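Local coordinates for glutathione s-transferase (Sphingomonas paucimobilis, PDB 1F2E), which binds glutathione and, as expected for its family, probably transfers it to electrophilic substrates, at residues E41-L44 with T45-S49; G87-D90 with R91-L95; A186-P189 with A190-A193. One frame throughout, in Å; residues are numbered along the deposited sequence.

Contact 1 of 3, residues E41-L44 with T45-S49; sequences EDFL and TVNPS
With CG of Phe43 anti to the backbone N (chi1 -174°) and CG1 of Val46 likewise anti to its own N, the phenyl ring and the valine three residues on are brought together. Their side chains cross at about a right angle: Phe43 CD1 is 3.7 Å from Val46 CB, and Phe43 CE1 is 3.9 Å from Val46 CG1. The far end of the ring reaches the next residue, Phe43 CZ standing 3.9 Å from Asn47 CB. Here the two side chains run alongside each other and point the same way, with ring and amide planes 75° apart, while the backbone N of Asn47 lies over one face of the ring.

Under this apolar contact the chain makes a short, weakly bonded helical turn. Asn47 N donates to Phe43 O at 2.9 Å, an almost straight bond (175° at the hydrogen), and Val46 N adds a weak, bent second one to the same oxygen. One residue earlier, Thr45 N donates to Asp42 O at 2.8 Å. Pro48 has no N-H to carry the pattern on; its CA instead makes a CA-H...O contact of 3.2 Å to Leu44 O. Leu44 CD2 lies 3.4 Å from Pro48 O.

The Asn47 amide has its main partner in Lys51 O, with only a weak bond from ND2 to Ser49 OG, and this ties the turn to the residues that line the glutathione pocket. In the chain, helix 43-46 falls between strands 36-37 and 54-56 of the thioredoxin-like domain: Phe43 packs on Val52 and on the ring of Phe4 in strand 2-5, while Val46 and Asn47 rest on Thr62 and Thr64 of strand 62-64.

Contact 2 of 3, residues G87-D90 with R91-L95; sequences GSLD and RYRLL
Leu89 O, in the first turn of helix 89-113, accepts a bond from Tyr92 N at 2.9 Å and, weakly, one from Arg93 N to Leu89 O at 3.4 Å. The Tyr92 donor stands above the carbonyl plane, not on a lone pair, and the same oxygen lies at the edge of the Tyr92 ring, near its plane. Arg91 N reaches back to Ser88 O, and with Leu94 N on Asp90 O at 3.1 Å the regular i to i+4 pattern is under way.

A salt bridge spans the same turn. Asp90 has CG anti to its backbone N (chi1 -165°), while Arg93 runs out extended from CG to NE and crosses it at about a right angle. Arg93 NH1 meets Asp90 OD1 at 2.9 Å, in the guanidinium plane but on the anti side of the carboxylate, and the two flat groups are turned 48° apart. Leu89 flanks the same guanidinium, its CD1 3.4 Å from Arg93 NH2 and its CD2 offset over one face. Another N-H of this guanidinium serves the dimer: NE forms a salt bridge with OE2 of Glu61 of the second subunit. A leucine in place of Arg93 would probably leave both Asp90 and that Glu61 without their cationic mate.

Tyr92 also points across the interface, its OH bonded to Asp75 of the second subunit and its ring edge-to-face with Tyr72 there. A water links Tyr92 OH (3.2 Å) to Gly87 N (2.6 Å). Arg91, in contrast, turns to Asp75 of its own chain.

The chemistry suggests a helix start that doubles as a subunit contact: one arginine shared by two carboxylates is likely to stay charged, coupling the local turn to the partner chain.

Contact 3 of 3, residues A186-P189 with A190-A193; sequences AQRP and AVGA
The backbone bonds that open helix 189-198 join the two segments most directly. Arg188, at the N-cap position, offers its carbonyl O to Gly192 N at 3.2 Å, an almost straight bond (175° at the hydrogen) with the donor nearly in line with the C=O. Pro189 O follows with Ala193 N at 3.0 Å, and here the donor is tilted 27° from the carbonyl plane. Pro189 occupies the first helical turn, where its missing N-H costs nothing to the i to i+4 pattern.

The apolar contacts centre on Val191. Its CG1 lies anti to the backbone N (chi1 172°) and comes within 4.1 Å of Ala186 CA. The other branch, CG2, touches Arg188 CB at 3.9 Å, and the valine thereby reaches back both to the cap residue and to the loop before it. Beyond the turn, Val191 packs on Ile16 of helix 12-21 and on Tyr159 of helix 153-161, and Ala190 rests on Arg19 and Glu20.

Two side-chain carbons lie against carbonyl oxygens: Val191 CG1 is 3.9 Å from Ala186 O, and Ala193 CB sits 3.2 Å from Pro189 O, beside the bond its own N makes.

The charged interactions all leave the turn. The Arg188 chain bends at chi3 and carries its guanidinium away from the helix start, where NE forms a salt bridge with Glu20 and the group makes a cation-pi contact with Phe151.

Chemically, then, no side-chain cap is made between these residues: backbone bonds and small apolar groups build the turn, while Arg188 spends its charge on fixing the loop against helix 12-21.

In the fold
The three contacts stand well apart, the nearest atoms of contacts 2 and 3 about 14 Å from each other. Contact 1, a short helical turn in the thioredoxin-like domain, lies closest to bound glutathione and is the most exposed, yet turns an aromatic ring inward to the sheet. Contacts 2 and 3 each run from a loop into a helix start, and both lean on helix 153-161; contact 3 also meets helix 12-21. None of the touching residues of contact 2 is exposed, whereas contact 3 mixes buried and exposed ones and relies on small apolar side chains. Contact 2 alone carries an internal salt bridge, set at the interface with the second subunit, which the other two do not touch.

Contact 1 of 3, residues E41-L44 with T45-S49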
ATOM      1  N   GLU A  41      -7.702  -4.042 -27.325  1.00 56.19           N
ATOM      2  CA  GLU A  41      -8.571  -4.346 -26.188  1.00 54.94           C
ATOM      3  C   GLU A  41      -8.995  -3.147 -25.353  1.00 53.62           C
ATOM      4  O   GLU A  41      -8.310  -2.121 -25.293  1.00 53.19           O
ATOM      5  CB  GLU A  41      -7.893  -5.328 -25.231  1.00 56.31           C
ATOM      6  CG  GLU A  41      -7.403  -6.625 -25.828  1.00 59.30           C
ATOM      7  CD  GLU A  41      -6.765  -7.514 -24.767  1.00 60.92           C
ATOM      8  OE1 GLU A  41      -7.501  -8.010 -23.872  1.00 60.29           O
ATOM      9  OE2 GLU A  41      -5.523  -7.705 -24.816  1.00 61.72           O
ATOM     10  N   ASP A  42     -10.138  -3.301 -24.696  1.00 51.54           N
ATOM     11  CA  ASP A  42     -10.656  -2.279 -23.803  1.00 49.60           C
ATOM     12  C   ASP A  42      -9.959  -2.604 -22.486  1.00 47.71           C
ATOM     13  O   ASP A  42     -10.275  -3.601 -21.836  1.00 46.79           O
ATOM     14  CB  ASP A  42     -12.175  -2.414 -23.663  1.00 49.78           C
ATOM     15  CG  ASP A  42     -12.726  -1.653 -22.474  1.00 50.33           C
ATOM     16  OD1 ASP A  42     -12.291  -0.504 -22.236  1.00 49.70           O
ATOM     17  OD2 ASP A  42     -13.607  -2.205 -21.781  1.00 51.55           O
ATOM     18  N   PHE A  43      -8.998  -1.768 -22.108  1.00 45.26           N
ATOM     19  CA  PHE A  43      -8.227  -1.995 -20.897  1.00 42.30           C
ATOM     20  C   PHE A  43      -9.041  -2.273 -19.634  1.00 42.02           C
ATOM     21  O   PHE A  43      -8.536  -2.905 -18.707  1.00 41.70           O
ATOM     22  CB  PHE A  43      -7.267  -0.828 -20.653  1.00 39.82           C
ATOM     23  CG  PHE A  43      -6.330  -1.057 -19.505  1.00 38.41           C
ATOM     24  CD1 PHE A  43      -5.539  -2.204 -19.458  1.00 35.98           C
ATOM     25  CD2 PHE A  43      -6.261  -0.150 -18.452  1.00 35.52           C
ATOM     26  CE1 PHE A  43      -4.699  -2.447 -18.376  1.00 35.19           C
ATOM     27  CE2 PHE A  43      -5.424  -0.383 -17.365  1.00 35.31           C
ATOM     28  CZ  PHE A  43      -4.641  -1.537 -17.326  1.00 34.23           C
ATOM     29  N   LEU A  44     -10.289  -1.815 -19.590  1.00 42.22           N
ATOM     30  CA  LEU A  44     -11.130  -2.052 -18.415  1.00 43.28           C
ATOM     31  C   LEU A  44     -11.417  -3.540 -18.237  1.00 43.59           C
ATOM     32  O   LEU A  44     -11.856  -3.975 -17.173  1.00 43.47           O
ATOM     33  CB  LEU A  44     -12.451  -1.279 -18.523  1.00 43.46           C
ATOM     34  CG  LEU A  44     -12.358   0.242 -18.375  1.00 43.25           C
ATOM     35  CD1 LEU A  44     -13.736   0.864 -18.497  1.00 41.88           C
ATOM     36  CD2 LEU A  44     -11.740   0.577 -17.026  1.00 43.63           C
ATOM     37  N   THR A  45     -11.170  -4.316 -19.288  1.00 44.33           N
ATOM     38  CA  THR A  45     -11.378  -5.759 -19.244  1.00 44.42           C
ATOM     39  C   THR A  45     -10.160  -6.417 -18.607  1.00 45.07           C
ATOM     40  O   THR A  45     -10.274  -7.448 -17.945  1.00 46.71           O
ATOM     41  CB  THR A  45     -11.577  -6.337 -20.654  1.00 44.65           C
ATOM     42  OG1 THR A  45     -12.842  -5.900 -21.175  1.00 43.89           O
ATOM     43  CG2 THR A  45     -11.535  -7.858 -20.618  1.00 44.58           C
ATOM     44  N   VAL A  46      -8.994  -5.815 -18.808  1.00 44.12           N
ATOM     45  CA  VAL A  46      -7.762  -6.338 -18.236  1.00 42.29           C
ATOM     46  C   VAL A  46      -7.733  -5.962 -16.758  1.00 41.44           C
ATOM     47  O   VAL A  46      -7.432  -6.792 -15.897  1.00 42.90           O
ATOM     48  CB  VAL A  46      -6.534  -5.754 -18.955  1.00 42.33           C
ATOM     49  CG1 VAL A  46      -5.261  -6.316 -18.354  1.00 43.44           C
ATOM     50  CG2 VAL A  46      -6.609  -6.079 -20.442  1.00 42.26           C
ATOM     51  N   ASN A  47      -8.053  -4.704 -16.471  1.00 39.29           N
ATOM     52  CA  ASN A  47      -8.102  -4.204 -15.103  1.00 37.75           C
ATOM     53  C   ASN A  47      -9.314  -3.275 -14.970  1.00 37.09           C
ATOM     54  O   ASN A  47      -9.289  -2.139 -15.437  1.00 36.48           O
ATOM     55  CB  ASN A  47      -6.814  -3.455 -14.759  1.00 37.12           C
ATOM     56  CG  ASN A  47      -6.849  -2.856 -13.374  1.00 36.78           C
ATOM     57  OD1 ASN A  47      -7.453  -3.418 -12.462  1.00 38.26           O
ATOM     58  ND2 ASN A  47      -6.193  -1.719 -13.200  1.00 37.67           N
ATOM     59  N   PRO A  48     -10.396  -3.757 -14.331  1.00 36.96           N
ATOM     60  CA  PRO A  48     -11.618  -2.960 -14.152  1.00 36.21           C
ATOM     61  C   PRO A  48     -11.482  -1.529 -13.624  1.00 34.39           C
ATOM     62  O   PRO A  48     -12.323  -0.686 -13.934  1.00 33.89           O
ATOM     63  CB  PRO A  48     -12.496  -3.848 -13.260  1.00 35.71           C
ATOM     64  CG  PRO A  48     -11.520  -4.794 -12.610  1.00 39.12           C
ATOM     65  CD  PRO A  48     -10.546  -5.086 -13.718  1.00 36.13           C
ATOM     66  N   SER A  49     -10.442  -1.241 -12.843  1.00 32.74           N
ATOM     67  CA  SER A  49     -10.260   0.119 -12.323  1.00 31.28           C
ATOM     68  C   SER A  49      -9.699   1.051 -13.406  1.00 30.84           C
ATOM     69  O   SER A  49      -9.728   2.274 -13.267  1.00 29.54           O
ATOM     70  CB  SER A  49      -9.319   0.121 -11.106  1.00 32.29           C
ATOM     71  OG  SER A  49      -7.983  -0.181 -11.478  1.00 34.02           O
TER

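Contact 2 of 3, residues G87-D90 with R91-L95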
ATOM      1  N   GLY A  87      10.325 -15.948   4.173  1.00 27.31           N
ATOM      2  CA  GLY A  87      10.736 -16.484   5.455  1.00 26.73           C
ATOM      3  C   GLY A  87      11.687 -15.598   6.227  1.00 27.40           C
ATOM      4  O   GLY A  87      11.863 -15.781   7.429  1.00 29.75           O
ATOM      5  N   SER A  88      12.309 -14.634   5.556  1.00 25.93           N
ATOM      6  CA  SER A  88      13.235 -13.747   6.246  1.00 23.79           C
ATOM      7  C   SER A  88      12.530 -12.505   6.773  1.00 23.88           C
ATOM      8  O   SER A  88      11.594 -11.987   6.158  1.00 21.18           O
ATOM      9  CB  SER A  88      14.383 -13.336   5.319  1.00 23.31           C
ATOM     10  OG  SER A  88      13.920 -12.556   4.239  1.00 22.92           O
ATOM     11  N   LEU A  89      12.992 -12.029   7.921  1.00 23.00           N
ATOM     12  CA  LEU A  89      12.419 -10.849   8.541  1.00 24.52           C
ATOM     13  C   LEU A  89      12.583  -9.689   7.565  1.00 24.20           C
ATOM     14  O   LEU A  89      11.706  -8.827   7.439  1.00 20.75           O
ATOM     15  CB  LEU A  89      13.164 -10.535   9.837  1.00 28.19           C
ATOM     16  CG  LEU A  89      12.497  -9.708  10.941  1.00 29.64           C
ATOM     17  CD1 LEU A  89      13.604  -9.206  11.868  1.00 30.93           C
ATOM     18  CD2 LEU A  89      11.717  -8.536  10.375  1.00 28.99           C
ATOM     19  N   ASP A  90      13.717  -9.688   6.871  1.00 23.98           N
ATOM     20  CA  ASP A  90      14.039  -8.642   5.913  1.00 24.71           C
ATOM     21  C   ASP A  90      12.978  -8.478   4.832  1.00 22.52           C
ATOM     22  O   ASP A  90      12.880  -7.425   4.217  1.00 23.59           O
ATOM     23  CB  ASP A  90      15.404  -8.922   5.272  1.00 27.30           C
ATOM     24  CG  ASP A  90      15.964  -7.713   4.542  1.00 31.38           C
ATOM     25  OD1 ASP A  90      15.911  -6.605   5.112  1.00 31.00           O
ATOM     26  OD2 ASP A  90      16.469  -7.866   3.406  1.00 34.79           O
ATOM     27  N   ARG A  91      12.177  -9.512   4.605  1.00 22.32           N
ATOM     28  CA  ARG A  91      11.135  -9.433   3.586  1.00 21.87           C
ATOM     29  C   ARG A  91      10.017  -8.498   4.028  1.00 21.46           C
ATOM     30  O   ARG A  91       9.422  -7.786   3.210  1.00 20.81           O
ATOM     31  CB  ARG A  91      10.556 -10.818   3.289  1.00 21.68           C
ATOM     32  CG  ARG A  91       9.703 -10.856   2.027  1.00 25.59           C
ATOM     33  CD  ARG A  91       9.332 -12.277   1.657  1.00 26.31           C
ATOM     34  NE  ARG A  91       8.434 -12.330   0.508  1.00 29.27           N
ATOM     35  CZ  ARG A  91       8.821 -12.304  -0.764  1.00 29.33           C
ATOM     36  NH1 ARG A  91      10.108 -12.226  -1.081  1.00 25.21           N
ATOM     37  NH2 ARG A  91       7.908 -12.363  -1.724  1.00 28.32           N
ATOM     38  N   TYR A  92       9.734  -8.501   5.325  1.00 18.82           N
ATOM     39  CA  TYR A  92       8.692  -7.643   5.862  1.00 20.03           C
ATOM     40  C   TYR A  92       9.164  -6.199   5.830  1.00 19.40           C
ATOM     41  O   TYR A  92       8.366  -5.286   5.595  1.00 18.17           O
ATOM     42  CB  TYR A  92       8.322  -8.087   7.285  1.00 22.05           C
ATOM     43  CG  TYR A  92       7.866  -9.533   7.316  1.00 23.97           C
ATOM     44  CD1 TYR A  92       8.763 -10.559   7.612  1.00 22.67           C
ATOM     45  CD2 TYR A  92       6.561  -9.882   6.950  1.00 23.15           C
ATOM     46  CE1 TYR A  92       8.378 -11.897   7.539  1.00 22.61           C
ATOM     47  CE2 TYR A  92       6.168 -11.219   6.872  1.00 22.69           C
ATOM     48  CZ  TYR A  92       7.085 -12.219   7.166  1.00 22.10           C
ATOM     49  OH  TYR A  92       6.719 -13.541   7.069  1.00 22.06           O
ATOM     50  N   ARG A  93      10.461  -5.992   6.046  1.00 18.20           N
ATOM     51  CA  ARG A  93      11.011  -4.639   5.985  1.00 19.44           C
ATOM     52  C   ARG A  93      10.761  -4.136   4.566  1.00 16.72           C
ATOM     53  O   ARG A  93      10.382  -2.991   4.369  1.00 18.59           O
ATOM     54  CB  ARG A  93      12.519  -4.627   6.252  1.00 20.39           C
ATOM     55  CG  ARG A  93      12.928  -5.202   7.591  1.00 26.26           C
ATOM     56  CD  ARG A  93      14.415  -4.995   7.846  1.00 25.20           C
ATOM     57  NE  ARG A  93      14.836  -5.681   9.064  1.00 27.97           N
ATOM     58  CZ  ARG A  93      15.592  -6.773   9.088  1.00 26.30           C
ATOM     59  NH1 ARG A  93      16.026  -7.312   7.954  1.00 27.99           N
ATOM     60  NH2 ARG A  93      15.898  -7.337  10.248  1.00 25.76           N
ATOM     61  N   LEU A  94      10.979  -4.998   3.578  1.00 14.12           N
ATOM     62  CA  LEU A  94      10.753  -4.605   2.192  1.00 16.08           C
ATOM     63  C   LEU A  94       9.278  -4.292   1.968  1.00 15.91           C
ATOM     64  O   LEU A  94       8.936  -3.273   1.368  1.00 18.14           O
ATOM     65  CB  LEU A  94      11.173  -5.715   1.223  1.00 13.04           C
ATOM     66  CG  LEU A  94      10.803  -5.434  -0.238  1.00 16.41           C
ATOM     67  CD1 LEU A  94      11.488  -4.134  -0.701  1.00 15.82           C
ATOM     68  CD2 LEU A  94      11.234  -6.599  -1.122  1.00 15.18           C
ATOM     69  N   LEU A  95       8.407  -5.169   2.452  1.00 15.81           N
ATOM     70  CA  LEU A  95       6.973  -4.973   2.276  1.00 17.69           C
ATOM     71  C   LEU A  95       6.498  -3.666   2.910  1.00 17.11           C
ATOM     72  O   LEU A  95       5.605  -2.987   2.382  1.00 17.23           O
ATOM     73  CB  LEU A  95       6.209  -6.156   2.867  1.00 20.31           C
ATOM     74  CG  LEU A  95       4.689  -6.077   2.735  1.00 26.00           C
ATOM     75  CD1 LEU A  95       4.276  -5.753   1.293  1.00 25.34           C
ATOM     76  CD2 LEU A  95       4.103  -7.401   3.190  1.00 27.07           C
TER
HETATM   77  O   HOH W   1       8.230 -14.348   4.350  1.00 36.87           O

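Contact 3 of 3, residues A186-P189 with A190-A193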
ATOM      1  N   ALA A 186      19.885   5.975 -11.931  1.00 12.79           N
ATOM      2  CA  ALA A 186      19.596   6.451 -13.285  1.00 12.14           C
ATOM      3  C   ALA A 186      20.547   5.842 -14.322  1.00 13.56           C
ATOM      4  O   ALA A 186      20.203   5.729 -15.506  1.00 13.57           O
ATOM      5  CB  ALA A 186      19.705   7.976 -13.328  1.00 10.68           C
ATOM      6  N   GLN A 187      21.742   5.453 -13.875  1.00 12.57           N
ATOM      7  CA  GLN A 187      22.749   4.884 -14.770  1.00 14.76           C
ATOM      8  C   GLN A 187      22.632   3.389 -15.048  1.00 14.84           C
ATOM      9  O   GLN A 187      23.307   2.870 -15.934  1.00 15.73           O
ATOM     10  CB  GLN A 187      24.149   5.146 -14.221  1.00 16.91           C
ATOM     11  CG  GLN A 187      24.593   6.572 -14.268  1.00 20.85           C
ATOM     12  CD  GLN A 187      25.782   6.800 -13.374  1.00 22.97           C
ATOM     13  OE1 GLN A 187      25.634   7.183 -12.212  1.00 23.25           O
ATOM     14  NE2 GLN A 187      26.976   6.543 -13.902  1.00 24.70           N
ATOM     15  N   ARG A 188      21.808   2.683 -14.293  1.00 13.63           N
ATOM     16  CA  ARG A 188      21.671   1.253 -14.527  1.00 13.71           C
ATOM     17  C   ARG A 188      21.159   0.994 -15.941  1.00 13.72           C
ATOM     18  O   ARG A 188      20.330   1.746 -16.464  1.00 14.75           O
ATOM     19  CB  ARG A 188      20.723   0.635 -13.488  1.00 11.67           C
ATOM     20  CG  ARG A 188      21.270   0.683 -12.062  1.00 11.43           C
ATOM     21  CD  ARG A 188      20.248   0.111 -11.073  1.00 13.62           C
ATOM     22  NE  ARG A 188      20.172  -1.349 -11.126  1.00 12.25           N
ATOM     23  CZ  ARG A 188      20.930  -2.158 -10.388  1.00 15.03           C
ATOM     24  NH1 ARG A 188      21.820  -1.652  -9.538  1.00 12.70           N
ATOM     25  NH2 ARG A 188      20.794  -3.471 -10.484  1.00 10.60           N
ATOM     26  N   PRO A 189      21.656  -0.072 -16.589  1.00 14.60           N
ATOM     27  CA  PRO A 189      21.229  -0.408 -17.956  1.00 13.21           C
ATOM     28  C   PRO A 189      19.733  -0.685 -18.079  1.00 12.93           C
ATOM     29  O   PRO A 189      19.100  -0.299 -19.061  1.00 13.59           O
ATOM     30  CB  PRO A 189      22.092  -1.623 -18.307  1.00 13.15           C
ATOM     31  CG  PRO A 189      22.384  -2.236 -16.959  1.00 15.59           C
ATOM     32  CD  PRO A 189      22.668  -1.026 -16.103  1.00 12.10           C
ATOM     33  N   ALA A 190      19.160  -1.336 -17.075  1.00 12.55           N
ATOM     34  CA  ALA A 190      17.737  -1.643 -17.104  1.00 11.47           C
ATOM     35  C   ALA A 190      16.897  -0.361 -17.034  1.00 11.21           C
ATOM     36  O   ALA A 190      15.865  -0.254 -17.685  1.00 11.31           O
ATOM     37  CB  ALA A 190      17.379  -2.578 -15.941  1.00 10.52           C
ATOM     38  N   VAL A 191      17.350   0.604 -16.238  1.00 12.68           N
ATOM     39  CA  VAL A 191      16.636   1.865 -16.081  1.00 13.72           C
ATOM     40  C   VAL A 191      16.600   2.633 -17.386  1.00 15.43           C
ATOM     41  O   VAL A 191      15.528   3.003 -17.867  1.00 15.75           O
ATOM     42  CB  VAL A 191      17.284   2.750 -14.991  1.00 15.13           C
ATOM     43  CG1 VAL A 191      16.637   4.125 -14.978  1.00 13.69           C
ATOM     44  CG2 VAL A 191      17.115   2.088 -13.621  1.00 14.32           C
ATOM     45  N   GLY A 192      17.776   2.856 -17.966  1.00 14.33           N
ATOM     46  CA  GLY A 192      17.847   3.577 -19.214  1.00 14.94           C
ATOM     47  C   GLY A 192      17.159   2.860 -20.361  1.00 16.41           C
ATOM     48  O   GLY A 192      16.628   3.503 -21.264  1.00 18.49           O
ATOM     49  N   ALA A 193      17.165   1.531 -20.344  1.00 14.11           N
ATOM     50  CA  ALA A 193      16.530   0.792 -21.423  1.00 13.12           C
ATOM     51  C   ALA A 193      15.028   1.010 -21.333  1.00 13.63           C
ATOM     52  O   ALA A 193      14.355   1.152 -22.352  1.00 13.05           O
ATOM     53  CB  ALA A 193      16.870  -0.700 -21.329  1.00 10.76           C
TER